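Local coordinates for FERM, ARHGEF and pleckstrin domain-containing protein 2 (Mus musculus, PDB 6D2K) that activates RAC1 as a guanine nucleotide exchange factor and, through domains including the FERM domain seen here, takes part in semaphorin responses, actin remodelling and integrin regulation, at residues Cys28-Leu34 with Leu63-Ile69; Lys86-Pro90 with Glu279-Phe284. All coordinates share one frame; numbering follows the deposited sequence.

Overall arrangement
Contact 1 lies inside the ubiquitin-like N-terminal lobe of the FERM domain, its centre about 19 Å from the centre of the chain, and ties the start of helix 30-41 to the loop that follows strand 60-62. Contact 2 is more central, its centre about 11 Å from that of the chain, and joins the linker leaving the same lobe to helix 267-284 of the PH-like lobe. Both are partly buried, yet backbone hydrogen bonds and aliphatic branches hold 28-34 to 63-69, whereas aromatic rings, a tyrosine hydroxyl and a salt bridge join 86-90 to 279-284. The contacts, centres about 20 Å apart, share no segment, but Glu64 of contact 1 forms a salt bridge with Lys275 of helix 267-284.

Contact 1. Residues Cys28-Leu34 with Leu63-Ile69; sequences CDGQVLL and LEPMKPI
Ile69 and Leu33 meet at the start of helix 30-41 in the ubiquitin-like lobe of the FERM domain, where the loop after strand 60-62 packs against the first turn of the helix. With CG1 beside its backbone N (chi1 -67°), Ile69 sends CD1 to within 3.9 Å of Leu33 CB, and its CG1 lies alongside Gly30 CA. The side chains of Leu33 and Leu63 cross at about a right angle, their CD2 methyls 4.1 Å apart, while Leu33 also reaches Phe22 and Ile10 of the sheet. Leu34 comes in on a slant, laying CD1 against Pro65 CB at 3.9 Å. Pro65 CB is also approached by Gln31 OE1, although Gln31 NE2 bonds to Thr35 OG1 within the helix. Gly30 CA makes a CA-H...O contact with Glu64 O (3.5 Å). Asp29 CB lies 3.2 Å from Pro65 O, with Asp29 OD2 beside the Lys67-Pro68 peptide bond. Glu64 to Lys67 form a type I beta turn. Three backbone bonds join the segments: Ile69 N donates to Cys28 O (2.8 Å), Gly30 N to Lys67 O, and Gln31 N to Pro65 O, the last at 2.9 Å.

Contact 2. Residues Lys86-Pro90 with Glu279-Phe284; sequences KFFPP and EYHTFF
Phe87 and Phe283 meet face to face through different first torsions: in Phe87 CG lies beside the backbone N (chi1 -59°), in Phe283 CG is anti to its own backbone N (chi1 -167°). The rings form an offset stack, planes 5° apart and centroids separated by 4.1 Å, with each CB placed over the other's face. Lys86 CG covers the opposite face of Phe87. The lysine chain then bends at chi3 to bring NZ within 2.7 Å of Glu279 OE1, a salt bridge in which NZ approaches the carboxylate from above its plane; Trp62 adds a cation-pi partner. Phe87 CD1 lies over one face of Tyr280, near its rim, with the two rings slanted against each other. Tyr280 OH bridges the linker backbone, donating to Lys86 O (3.0 Å) in plane on a lone pair and accepting from Phe88 N at 3.1 Å. A phenylalanine in place of Tyr280 would probably keep the ring packing but leave Lys86 O and Phe88 N without this shared mate, making the linker less firmly fixed. Phe284 CZ approaches Phe88 O at 3.6 Å, and Phe284 CE1 packs on Pro89 CB. Phe88 and Pro89 in turn touch helix 98-113, so the linker is packed between the central and PH-like lobes, an interlobe junction of the three-lobed FERM cloverleaf.

Contact 1. Residues Cys28-Leu34 with Leu63-Ile69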
loop_
_atom_site.group_PDB
_atom_site.type_symbol
_atom_site.label_atom_id
_atom_site.label_comp_id
_atom_site.label_asym_id
_atom_site.label_seq_id
_atom_site.Cartn_x
_atom_site.Cartn_y
_atom_site.Cartn_z
ATOM N N CYS A 28 5.693 -23.602 -8.137
ATOM C CA CYS A 28 6.756 -22.606 -8.017
ATOM C C CYS A 28 6.543 -21.689 -6.816
ATOM O O CYS A 28 5.411 -21.345 -6.483
ATOM C CB CYS A 28 6.853 -21.757 -9.290
ATOM S SG CYS A 28 7.455 -22.643 -10.745
ATOM N N ASP A 29 7.639 -21.296 -6.178
ATOM C CA ASP A 29 7.588 -20.308 -5.105
ATOM C C ASP A 29 7.124 -18.974 -5.668
ATOM O O ASP A 29 7.330 -18.696 -6.839
ATOM C CB ASP A 29 8.966 -20.130 -4.472
ATOM C CG ASP A 29 9.301 -21.225 -3.478
ATOM O OD1 ASP A 29 10.465 -21.271 -3.030
ATOM O OD2 ASP A 29 8.407 -22.031 -3.139
ATOM N N GLY A 30 6.522 -18.141 -4.826
ATOM C CA GLY A 30 6.068 -16.825 -5.257
ATOM C C GLY A 30 7.115 -15.987 -5.982
ATOM O O GLY A 30 6.794 -15.232 -6.901
ATOM N N GLN A 31 8.373 -16.122 -5.581
ATOM C CA GLN A 31 9.448 -15.345 -6.199
ATOM C C GLN A 31 9.497 -15.487 -7.720
ATOM O O GLN A 31 9.808 -14.532 -8.429
ATOM C CB GLN A 31 10.798 -15.735 -5.598
ATOM C CG GLN A 31 11.928 -14.812 -6.011
ATOM C CD GLN A 31 11.639 -13.361 -5.667
ATOM O OE1 GLN A 31 11.528 -13.004 -4.492
ATOM N NE2 GLN A 31 11.520 -12.517 -6.688
ATOM N N VAL A 32 9.200 -16.679 -8.228
ATOM C CA VAL A 32 9.194 -16.900 -9.673
ATOM C C VAL A 32 8.245 -15.938 -10.406
ATOM O O VAL A 32 8.591 -15.373 -11.452
ATOM C CB VAL A 32 8.850 -18.371 -10.012
ATOM C CG1 VAL A 32 8.888 -18.597 -11.508
ATOM C CG2 VAL A 32 9.816 -19.305 -9.292
ATOM N N LEU A 33 7.056 -15.736 -9.843
ATOM C CA LEU A 33 6.077 -14.828 -10.420
ATOM C C LEU A 33 6.511 -13.384 -10.208
ATOM O O LEU A 33 6.408 -12.565 -11.118
ATOM C CB LEU A 33 4.694 -15.052 -9.800
ATOM C CG LEU A 33 3.613 -14.060 -10.246
ATOM C CD1 LEU A 33 3.419 -14.046 -11.768
ATOM C CD2 LEU A 33 2.290 -14.354 -9.525
ATOM N N LEU A 34 6.978 -13.084 -9.001
ATOM C CA LEU A 34 7.445 -11.741 -8.673
ATOM C C LEU A 34 8.512 -11.303 -9.681
ATOM O O LEU A 34 8.411 -10.236 -10.278
ATOM C CB LEU A 34 7.983 -11.693 -7.241
ATOM C CG LEU A 34 6.978 -11.917 -6.100
ATOM C CD1 LEU A 34 7.670 -12.217 -4.787
ATOM C CD2 LEU A 34 6.039 -10.720 -5.946
ATOM N N LEU A 63 1.502 -11.843 -1.519
ATOM C CA LEU A 63 2.127 -13.072 -2.002
ATOM C C LEU A 63 3.479 -13.272 -1.322
ATOM O O LEU A 63 4.304 -12.359 -1.300
ATOM C CB LEU A 63 2.297 -13.019 -3.525
ATOM C CG LEU A 63 2.784 -14.316 -4.177
ATOM C CD1 LEU A 63 1.661 -15.344 -4.191
ATOM C CD2 LEU A 63 3.248 -14.050 -5.585
ATOM N N GLU A 64 3.694 -14.459 -0.752
ATOM C CA GLU A 64 4.962 -14.779 -0.083
ATOM C C GLU A 64 5.963 -15.356 -1.086
ATOM O O GLU A 64 5.638 -16.259 -1.849
ATOM C CB GLU A 64 4.726 -15.759 1.084
ATOM C CG GLU A 64 3.739 -15.251 2.132
ATOM C CD GLU A 64 3.636 -16.159 3.346
ATOM O OE1 GLU A 64 4.586 -16.182 4.152
ATOM O OE2 GLU A 64 2.603 -16.841 3.499
ATOM N N PRO A 65 7.196 -14.838 -1.091
ATOM C CA PRO A 65 8.150 -15.243 -2.131
ATOM C C PRO A 65 8.664 -16.677 -1.985
ATOM O O PRO A 65 9.057 -17.265 -2.992
ATOM C CB PRO A 65 9.305 -14.251 -1.947
ATOM C CG PRO A 65 9.186 -13.791 -0.526
ATOM C CD PRO A 65 7.714 -13.737 -0.260
ATOM N N MET A 66 8.655 -17.218 -0.770
ATOM C CA MET A 66 9.263 -18.519 -0.486
ATOM C C MET A 66 8.250 -19.617 -0.188
ATOM O O MET A 66 8.574 -20.612 0.466
ATOM C CB MET A 66 10.223 -18.404 0.697
ATOM C CG MET A 66 11.195 -17.249 0.593
ATOM S SD MET A 66 12.713 -17.701 -0.258
ATOM C CE MET A 66 13.906 -17.450 1.052
ATOM N N LYS A 67 7.020 -19.431 -0.648
ATOM C CA LYS A 67 6.007 -20.470 -0.566
ATOM C C LYS A 67 5.422 -20.706 -1.953
ATOM O O LYS A 67 5.331 -19.778 -2.752
ATOM C CB LYS A 67 4.898 -20.084 0.414
ATOM C CG LYS A 67 5.218 -20.378 1.873
ATOM C CD LYS A 67 3.943 -20.494 2.704
ATOM C CE LYS A 67 4.205 -21.229 4.017
ATOM N NZ LYS A 67 2.975 -21.346 4.856
ATOM N N PRO A 68 5.034 -21.953 -2.253
ATOM C CA PRO A 68 4.392 -22.274 -3.529
ATOM C C PRO A 68 3.166 -21.409 -3.778
ATOM O O PRO A 68 2.354 -21.204 -2.874
ATOM C CB PRO A 68 3.969 -23.734 -3.340
ATOM C CG PRO A 68 4.966 -24.272 -2.394
ATOM C CD PRO A 68 5.245 -23.155 -1.427
ATOM N N ILE A 69 3.030 -20.923 -5.005
ATOM C CA ILE A 69 1.919 -20.056 -5.376
ATOM C C ILE A 69 0.547 -20.704 -5.197
ATOM O O ILE A 69 -0.376 -20.093 -4.665
ATOM C CB ILE A 69 2.055 -19.602 -6.829
ATOM C CG1 ILE A 69 3.282 -18.693 -6.969
ATOM C CG2 ILE A 69 0.792 -18.896 -7.281
ATOM C CD1 ILE A 69 3.818 -18.608 -8.372
#

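Contact 2. Residues Lys86-Pro90 with Glu279-Phe284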
loop_
_atom_site.group_PDB
_atom_site.type_symbol
_atom_site.label_atom_id
_atom_site.label_comp_id
_atom_site.label_asym_id
_atom_site.label_seq_id
_atom_site.Cartn_x
_atom_site.Cartn_y
_atom_site.Cartn_z
ATOM N N LYS A 86 4.653 -2.181 -1.207
ATOM C CA LYS A 86 4.618 -2.812 0.102
ATOM C C LYS A 86 5.235 -1.909 1.166
ATOM O O LYS A 86 4.679 -1.760 2.254
ATOM C CB LYS A 86 5.351 -4.151 0.055
ATOM C CG LYS A 86 5.281 -4.926 1.373
ATOM C CD LYS A 86 6.169 -6.165 1.340
ATOM C CE LYS A 86 5.402 -7.407 1.750
ATOM N NZ LYS A 86 6.257 -8.631 1.662
ATOM N N PHE A 87 6.380 -1.312 0.845
ATOM C CA PHE A 87 7.110 -0.501 1.812
ATOM C C PHE A 87 7.104 0.970 1.392
ATOM O O PHE A 87 7.633 1.325 0.346
ATOM C CB PHE A 87 8.563 -0.985 1.937
ATOM C CG PHE A 87 8.693 -2.418 2.369
ATOM C CD1 PHE A 87 8.379 -2.795 3.670
ATOM C CD2 PHE A 87 9.107 -3.389 1.475
ATOM C CE1 PHE A 87 8.488 -4.126 4.066
ATOM C CE2 PHE A 87 9.221 -4.718 1.875
ATOM C CZ PHE A 87 8.911 -5.079 3.169
ATOM N N PHE A 88 6.504 1.821 2.221
ATOM C CA PHE A 88 6.450 3.258 1.958
ATOM C C PHE A 88 7.567 3.991 2.720
ATOM O O PHE A 88 7.522 4.101 3.956
ATOM C CB PHE A 88 5.085 3.805 2.385
ATOM C CG PHE A 88 3.938 3.386 1.483
ATOM C CD1 PHE A 88 3.495 4.242 0.491
ATOM C CD2 PHE A 88 3.296 2.170 1.645
ATOM C CE1 PHE A 88 2.441 3.886 -0.345
ATOM C CE2 PHE A 88 2.236 1.801 0.807
ATOM C CZ PHE A 88 1.814 2.664 -0.183
ATOM N N PRO A 89 8.590 4.474 1.999
ATOM C CA PRO A 89 9.653 5.195 2.713
ATOM C C PRO A 89 9.227 6.637 2.981
ATOM O O PRO A 89 8.301 7.135 2.340
ATOM C CB PRO A 89 10.810 5.153 1.718
ATOM C CG PRO A 89 10.123 5.230 0.378
ATOM C CD PRO A 89 8.850 4.414 0.548
ATOM N N PRO A 90 9.890 7.307 3.933
ATOM C CA PRO A 90 9.506 8.675 4.287
ATOM C C PRO A 90 9.716 9.689 3.154
ATOM O O PRO A 90 8.976 10.672 3.103
ATOM C CB PRO A 90 10.412 8.997 5.485
ATOM C CG PRO A 90 11.530 8.019 5.400
ATOM C CD PRO A 90 10.990 6.789 4.759
ATOM N N GLU A 279 8.423 -7.564 8.624
ATOM C CA GLU A 279 9.021 -7.174 7.353
ATOM C C GLU A 279 9.397 -5.686 7.294
ATOM O O GLU A 279 10.456 -5.345 6.769
ATOM C CB GLU A 279 8.129 -7.590 6.187
ATOM C CG GLU A 279 8.080 -9.110 6.026
ATOM C CD GLU A 279 7.195 -9.557 4.888
ATOM O OE1 GLU A 279 6.407 -8.739 4.378
ATOM O OE2 GLU A 279 7.285 -10.739 4.514
ATOM N N TYR A 280 8.541 -4.818 7.832
ATOM C CA TYR A 280 8.834 -3.385 7.916
ATOM C C TYR A 280 10.069 -3.108 8.760
ATOM O O TYR A 280 10.945 -2.314 8.368
ATOM C CB TYR A 280 7.619 -2.606 8.451
ATOM C CG TYR A 280 6.881 -1.834 7.376
ATOM C CD1 TYR A 280 7.066 -0.468 7.227
ATOM C CD2 TYR A 280 6.011 -2.475 6.506
ATOM C CE1 TYR A 280 6.404 0.249 6.231
ATOM C CE2 TYR A 280 5.336 -1.758 5.503
ATOM C CZ TYR A 280 5.539 -0.400 5.385
ATOM O OH TYR A 280 4.876 0.322 4.391
ATOM N N HIS A 281 10.136 -3.752 9.915
ATOM C CA HIS A 281 11.296 -3.579 10.759
ATOM C C HIS A 281 12.566 -3.972 10.014
ATOM O O HIS A 281 13.546 -3.236 10.036
ATOM C CB HIS A 281 11.209 -4.393 12.045
ATOM C CG HIS A 281 12.478 -4.333 12.833
ATOM N ND1 HIS A 281 12.763 -3.303 13.703
ATOM C CD2 HIS A 281 13.574 -5.125 12.811
ATOM C CE1 HIS A 281 13.965 -3.490 14.220
ATOM N NE2 HIS A 281 14.477 -4.591 13.698
ATOM N N THR A 282 12.569 -5.141 9.383
ATOM C CA THR A 282 13.735 -5.608 8.640
ATOM C C THR A 282 14.109 -4.653 7.492
ATOM O O THR A 282 15.289 -4.381 7.248
ATOM C CB THR A 282 13.495 -7.025 8.060
ATOM O OG1 THR A 282 13.251 -7.944 9.132
ATOM C CG2 THR A 282 14.698 -7.497 7.258
ATOM N N PHE A 283 13.100 -4.146 6.793
ATOM C CA PHE A 283 13.339 -3.260 5.650
ATOM C C PHE A 283 13.947 -1.922 6.059
ATOM O O PHE A 283 14.862 -1.416 5.402
ATOM C CB PHE A 283 12.025 -3.018 4.884
ATOM C CG PHE A 283 12.209 -2.392 3.526
ATOM C CD1 PHE A 283 12.535 -3.173 2.431
ATOM C CD2 PHE A 283 12.028 -1.026 3.337
ATOM C CE1 PHE A 283 12.691 -2.609 1.172
ATOM C CE2 PHE A 283 12.187 -0.453 2.063
ATOM C CZ PHE A 283 12.514 -1.239 0.993
ATOM N N PHE A 284 13.434 -1.346 7.138
ATOM C CA PHE A 284 13.756 0.036 7.494
ATOM C C PHE A 284 14.745 0.174 8.639
ATOM O O PHE A 284 15.177 1.282 8.949
ATOM C CB PHE A 284 12.481 0.820 7.819
ATOM C CG PHE A 284 11.677 1.174 6.602
ATOM C CD1 PHE A 284 12.185 2.069 5.677
ATOM C CD2 PHE A 284 10.441 0.605 6.361
ATOM C CE1 PHE A 284 11.481 2.394 4.533
ATOM C CE2 PHE A 284 9.729 0.933 5.218
ATOM C CZ PHE A 284 10.247 1.822 4.303
#